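Local coordinates for protein tartrate dehydrogenase/decarboxylase (Pseudomonas putida, PDB 3FLK) that oxidises tartrate to oxaloglycolate with NAD and a divalent metal ion, and also converts meso-tartrate to D-glycerate and D-malate to pyruvate, at residues F6-I11 against E310-G315; R26-A31 against L39-F44. The protein carries 1 engineered substitution. One frame throughout, in Å; residues are numbered along the deposited sequence.

Contact 1 (F6-I11 against E310-G315)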
loop_
_atom_site.group_PDB
_atom_site.type_symbol
_atom_site.label_atom_id
_atom_site.label_comp_id
_atom_site.label_asym_id
_atom_site.label_seq_id
_atom_site.Cartn_x
_atom_site.Cartn_y
_atom_site.Cartn_z
ATOM N N PHE A 6 -2.381 28.509 26.340
ATOM C CA PHE A 6 -1.684 27.319 25.860
ATOM C C PHE A 6 -0.343 27.679 25.231
ATOM O O PHE A 6 -0.254 28.596 24.409
ATOM C CB PHE A 6 -2.551 26.524 24.877
ATOM C CG PHE A 6 -3.722 25.830 25.520
ATOM C CD1 PHE A 6 -3.526 24.774 26.407
ATOM C CD2 PHE A 6 -5.021 26.222 25.230
ATOM C CE1 PHE A 6 -4.605 24.131 27.003
ATOM C CE2 PHE A 6 -6.110 25.581 25.819
ATOM C CZ PHE A 6 -5.900 24.534 26.707
ATOM N N ARG A 7 0.698 26.959 25.639
ATOM C CA ARG A 7 2.038 27.141 25.096
ATOM C C ARG A 7 2.276 26.137 23.974
ATOM O O ARG A 7 2.124 24.927 24.168
ATOM C CB ARG A 7 3.097 26.954 26.185
ATOM C CG ARG A 7 3.050 27.965 27.319
ATOM C CD ARG A 7 4.219 27.742 28.269
ATOM N NE ARG A 7 5.488 28.205 27.702
ATOM C CZ ARG A 7 6.681 27.693 28.000
ATOM N NH1 ARG A 7 6.790 26.679 28.851
ATOM N NH2 ARG A 7 7.773 28.190 27.434
ATOM N N ILE A 8 2.650 26.647 22.805
ATOM C CA ILE A 8 2.844 25.813 21.623
ATOM C C ILE A 8 4.311 25.780 21.212
ATOM O O ILE A 8 4.929 26.825 20.993
ATOM C CB ILE A 8 2.017 26.324 20.405
ATOM C CG1 ILE A 8 0.564 26.689 20.779
ATOM C CG2 ILE A 8 2.130 25.355 19.217
ATOM C CD1 ILE A 8 -0.248 25.624 21.510
ATOM N N ALA A 9 4.859 24.575 21.102
ATOM C CA ALA A 9 6.196 24.391 20.559
ATOM C C ALA A 9 6.108 24.220 19.043
ATOM O O ALA A 9 5.639 23.189 18.552
ATOM C CB ALA A 9 6.876 23.195 21.205
ATOM N N ALA A 10 6.536 25.248 18.314
ATOM C CA ALA A 10 6.528 25.235 16.854
ATOM C C ALA A 10 7.886 24.782 16.329
ATOM O O ALA A 10 8.917 25.395 16.625
ATOM C CB ALA A 10 6.164 26.612 16.308
ATOM N N ILE A 11 7.881 23.690 15.569
ATOM C CA ILE A 11 9.110 23.091 15.056
ATOM C C ILE A 11 8.955 22.848 13.553
ATOM O O ILE A 11 8.395 21.829 13.144
ATOM C CB ILE A 11 9.462 21.759 15.791
ATOM C CG1 ILE A 11 9.419 21.941 17.315
ATOM C CG2 ILE A 11 10.833 21.232 15.336
ATOM C CD1 ILE A 11 9.627 20.657 18.118
ATOM N N GLU A 310 -8.897 21.868 18.586
ATOM C CA GLU A 310 -9.982 20.969 18.967
ATOM C C GLU A 310 -9.558 20.071 20.136
ATOM O O GLU A 310 -10.317 19.891 21.091
ATOM C CB GLU A 310 -10.421 20.129 17.762
ATOM C CG GLU A 310 -11.729 19.364 17.956
ATOM C CD GLU A 310 -12.151 18.592 16.717
ATOM O OE1 GLU A 310 -11.303 17.886 16.127
ATOM O OE2 GLU A 310 -13.337 18.684 16.331
ATOM N N PHE A 311 -8.337 19.536 20.062
ATOM C CA PHE A 311 -7.805 18.651 21.102
ATOM C C PHE A 311 -7.455 19.379 22.406
ATOM O O PHE A 311 -7.714 18.863 23.496
ATOM C CB PHE A 311 -6.589 17.872 20.586
ATOM C CG PHE A 311 -6.101 16.811 21.539
ATOM C CD1 PHE A 311 -6.819 15.630 21.712
ATOM C CD2 PHE A 311 -4.929 16.995 22.266
ATOM C CE1 PHE A 311 -6.374 14.646 22.597
ATOM C CE2 PHE A 311 -4.476 16.018 23.152
ATOM C CZ PHE A 311 -5.201 14.843 23.318
ATOM N N LEU A 312 -6.861 20.565 22.286
ATOM C CA LEU A 312 -6.497 21.373 23.453
ATOM C C LEU A 312 -7.710 21.968 24.163
ATOM O O LEU A 312 -7.688 22.163 25.379
ATOM C CB LEU A 312 -5.531 22.498 23.060
ATOM C CG LEU A 312 -4.067 22.157 22.764
ATOM C CD1 LEU A 312 -3.330 23.404 22.300
ATOM C CD2 LEU A 312 -3.366 21.540 23.972
ATOM N N GLY A 313 -8.765 22.245 23.401
ATOM C CA GLY A 313 -9.952 22.921 23.922
ATOM C C GLY A 313 -10.676 22.168 25.020
ATOM O O GLY A 313 -11.065 22.760 26.033
ATOM N N GLN A 314 -10.847 20.862 24.812
ATOM C CA GLN A 314 -11.545 19.973 25.748
ATOM C C GLN A 314 -12.984 20.418 26.019
ATOM O O GLN A 314 -13.890 20.101 25.243
ATOM C CB GLN A 314 -10.740 19.781 27.044
ATOM C CG GLN A 314 -9.537 18.865 26.874
ATOM C CD GLN A 314 -8.714 18.712 28.136
ATOM O OE1 GLN A 314 -7.853 19.541 28.437
ATOM N NE2 GLN A 314 -8.960 17.634 28.875
ATOM N N GLY A 315 -13.190 21.160 27.105
ATOM C CA GLY A 315 -14.525 21.629 27.474
ATOM C C GLY A 315 -14.862 23.037 27.007
ATOM O O GLY A 315 -16.003 23.483 27.157
#
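Leu312, in the last turn of helix 299-313, runs under the ring of Phe6 at the start of strand 6-13, and following the leucine outward from its backbone traces nearly the whole contact. Its CB sits over the middle of the phenyl face, 4.1 Å from the ring centroid and only 8° off the normal, a CH-pi contact. From there CG leaves anti to the carbonyl carbon (chi1 -75°), which carries CD1 back toward the root of the phenylalanine and CD2 to one flank of its ring: the side chains slide past each other in opposite directions. CD2 reaches the CD1 side of the ring, at 4.1 Å from Phe6 CD1. CD1 goes further in, lying 4.1 Å from Phe6 CG and 3.9 Å from Ile8 CD1, so that one methyl fills the angle between two residues of the strand. Ile8 itself brings little more than that terminal methyl to the helix.

At the far end of the ring the backbone takes over. Phe6 CZ stands 3.3 Å from Leu312 O, a carbonyl in the final turn, just before Gln314 leaves helical geometry with a positive phi. Tyr319 of helix 317-336 also meets the Phe6 ring, the two planes nearly perpendicular. Replacing Phe6 with an alanine would probably leave CB and CD2 of Leu312 without the flat surface they rest on and open a gap between the strand and the helix end.

The side-chain contacts are apolar, with one backbone carbonyl against the ring, and the whole lies away from the NADH and oxalate sites. It is the arrangement of an alpha/beta fold in the isocitrate and isopropylmalate dehydrogenase family: the C-terminal end of a late helix packed against the start of the strand that comes first in the chain, 6-13, neighbour of edge strand 39-43 in the large mixed sheet.

Contact 2 (R26-A31 against L39-F44)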
loop_
_atom_site.group_PDB
_atom_site.type_symbol
_atom_site.label_atom_id
_atom_site.label_comp_id
_atom_site.label_asym_id
_atom_site.label_seq_id
_atom_site.Cartn_x
_atom_site.Cartn_y
_atom_site.Cartn_z
ATOM N N ARG A 26 -0.114 31.718 11.136
ATOM C CA ARG A 26 -0.892 32.867 10.663
ATOM C C ARG A 26 -2.394 32.658 10.885
ATOM O O ARG A 26 -3.060 33.507 11.480
ATOM C CB ARG A 26 -0.601 33.118 9.181
ATOM C CG ARG A 26 -1.243 34.364 8.585
ATOM C CD ARG A 26 -0.973 34.404 7.089
ATOM N NE ARG A 26 -1.096 35.748 6.528
ATOM C CZ ARG A 26 -0.570 36.120 5.365
ATOM N NH1 ARG A 26 0.125 35.253 4.635
ATOM N NH2 ARG A 26 -0.735 37.362 4.932
ATOM N N VAL A 27 -2.912 31.526 10.411
ATOM C CA VAL A 27 -4.338 31.207 10.527
ATOM C C VAL A 27 -4.753 30.961 11.983
ATOM O O VAL A 27 -5.852 31.352 12.395
ATOM C CB VAL A 27 -4.736 30.001 9.633
ATOM C CG1 VAL A 27 -6.230 29.699 9.752
ATOM C CG2 VAL A 27 -4.365 30.263 8.176
ATOM N N LEU A 28 -3.874 30.316 12.752
ATOM C CA LEU A 28 -4.116 30.082 14.180
ATOM C C LEU A 28 -4.204 31.389 14.967
ATOM O O LEU A 28 -5.051 31.529 15.852
ATOM C CB LEU A 28 -3.035 29.183 14.786
ATOM C CG LEU A 28 -3.049 27.685 14.460
ATOM C CD1 LEU A 28 -1.770 27.037 14.958
ATOM C CD2 LEU A 28 -4.258 26.994 15.061
ATOM N N GLU A 29 -3.325 32.337 14.642
ATOM C CA GLU A 29 -3.333 33.655 15.282
ATOM C C GLU A 29 -4.590 34.452 14.923
ATOM O O GLU A 29 -5.122 35.182 15.755
ATOM C CB GLU A 29 -2.057 34.439 14.946
ATOM C CG GLU A 29 -0.825 33.966 15.727
ATOM C CD GLU A 29 0.482 34.603 15.267
ATOM O OE1 GLU A 29 0.579 35.039 14.097
ATOM O OE2 GLU A 29 1.429 34.658 16.081
ATOM N N ALA A 30 -5.067 34.293 13.688
ATOM C CA ALA A 30 -6.330 34.891 13.257
ATOM C C ALA A 30 -7.519 34.251 13.978
ATOM O O ALA A 30 -8.470 34.940 14.353
ATOM C CB ALA A 30 -6.491 34.777 11.750
ATOM N N ALA A 31 -7.454 32.934 14.168
ATOM C CA ALA A 31 -8.470 32.203 14.922
ATOM C C ALA A 31 -8.458 32.598 16.398
ATOM O O ALA A 31 -9.515 32.722 17.017
ATOM C CB ALA A 31 -8.276 30.698 14.768
ATOM N N LEU A 39 -2.962 31.903 23.001
ATOM C CA LEU A 39 -1.947 30.995 22.478
ATOM C C LEU A 39 -0.580 31.667 22.466
ATOM O O LEU A 39 -0.461 32.844 22.120
ATOM C CB LEU A 39 -2.309 30.527 21.062
ATOM C CG LEU A 39 -3.652 29.834 20.798
ATOM C CD1 LEU A 39 -3.822 29.591 19.305
ATOM C CD2 LEU A 39 -3.798 28.526 21.575
ATOM N N GLU A 40 0.445 30.914 22.851
ATOM C CA GLU A 40 1.816 31.413 22.832
ATOM C C GLU A 40 2.709 30.440 22.073
ATOM O O GLU A 40 2.799 29.263 22.428
ATOM C CB GLU A 40 2.336 31.634 24.256
ATOM C CG GLU A 40 3.645 32.416 24.329
ATOM C CD GLU A 40 4.060 32.770 25.752
ATOM O OE1 GLU A 40 3.628 32.079 26.705
ATOM O OE2 GLU A 40 4.832 33.743 25.916
ATOM N N PHE A 41 3.361 30.940 21.027
ATOM C CA PHE A 41 4.216 30.120 20.175
ATOM C C PHE A 41 5.695 30.368 20.444
ATOM O O PHE A 41 6.143 31.517 20.504
ATOM C CB PHE A 41 3.913 30.381 18.694
ATOM C CG PHE A 41 2.521 29.990 18.277
ATOM C CD1 PHE A 41 2.265 28.721 17.772
ATOM C CD2 PHE A 41 1.466 30.895 18.380
ATOM C CE1 PHE A 41 0.976 28.352 17.384
ATOM C CE2 PHE A 41 0.176 30.537 17.994
ATOM C CZ PHE A 41 -0.069 29.263 17.494
ATOM N N ASP A 42 6.442 29.282 20.617
ATOM C CA ASP A 42 7.898 29.329 20.659
ATOM C C ASP A 42 8.451 28.444 19.549
ATOM O O ASP A 42 8.030 27.295 19.392
ATOM C CB ASP A 42 8.429 28.869 22.021
ATOM C CG ASP A 42 8.266 29.925 23.106
ATOM O OD1 ASP A 42 8.440 31.129 22.816
ATOM O OD2 ASP A 42 7.978 29.543 24.260
ATOM N N THR A 43 9.391 28.989 18.781
ATOM C CA THR A 43 9.952 28.290 17.629
ATOM C C THR A 43 11.311 27.673 17.960
ATOM O O THR A 43 12.174 28.323 18.552
ATOM C CB THR A 43 10.059 29.221 16.401
ATOM O OG1 THR A 43 8.791 29.842 16.162
ATOM C CG2 THR A 43 10.470 28.441 15.154
ATOM N N PHE A 44 11.478 26.410 17.576
ATOM C CA PHE A 44 12.727 25.681 17.782
ATOM C C PHE A 44 13.371 25.340 16.445
ATOM O O PHE A 44 12.689 24.905 15.512
ATOM C CB PHE A 44 12.481 24.410 18.599
ATOM C CG PHE A 44 11.982 24.671 19.993
ATOM C CD1 PHE A 44 12.878 24.898 21.033
ATOM C CD2 PHE A 44 10.620 24.697 20.266
ATOM C CE1 PHE A 44 12.424 25.139 22.325
ATOM C CE2 PHE A 44 10.156 24.941 21.555
ATOM C CZ PHE A 44 11.061 25.162 22.586
#
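Leu28 and Phe41 meet with their side chains crossing at about a right angle, and that crossing sets the character of the contact. The leucine stands out from helix 17-35 and the phenylalanine from strand 39-43, each pointing toward the other element. Leu28 does not lie on the aromatic face. Its CD1 methyl comes in at the ring edge, near the ring plane, 3.8 Å from Phe41 CZ and 3.9 Å from Phe41 CE1. Closer to the helix backbone, Leu28 CB approaches the same corner, 4.0 Å from Phe41 CZ, so the tip of the ring is met by both the root and one branch of the leucine. In Phe41 the ring carbon CG is anti to the carbonyl carbon (chi1 -64°), a setting that sends CZ out to the helix.

Glu29 adds its aliphatic part on the outer, more exposed side: its CG is 4.2 Å from Phe41 CE2, approaching obliquely. Leu39, two residues before Phe41 and pointing the same way, brings its CD1 methyl to 4.1 Å from Leu28 O, a loose touch on the helix backbone. Leu309 of helix 299-313 also touches Leu28 and Leu39, with Met326 of helix 317-336 against Leu28 and Tyr319 of that helix against Leu39.

The axes of the two short segments come within 10.0 Å at their closest, with 159° between their directions, hence nearly antiparallel, as expected when a chain goes down a helix and returns along the next strand. With strand 6-13 lying parallel beside strand 39-43, this makes the first beta-alpha-beta crossover of the domain, its helix packed on the sheet through leucine and phenylalanine at one of the sheet's two outermost strands within this chain.

How the contacts relate
Both contacts pack a helix on neighbouring parallel strands of the same large sheet, with centres about 10 Å apart. Contact 1 is the more buried and joins residues far apart in sequence; contact 2 is local, within one beta-alpha-beta unit, and reaches the surface at Glu29. Each rests on a phenylalanine and a leucine, but differently: the ring offers its face in contact 1 and its edge in contact 2. The strands are tied directly, with Ile8 N 2.6 Å from Glu40 O, probably a hydrogen bond, and Ile8 CB packed on Phe41 CD1. Backbone bonding and side-chain packing together join the strands, whereas the helices meet the sheet mainly through apolar side chains.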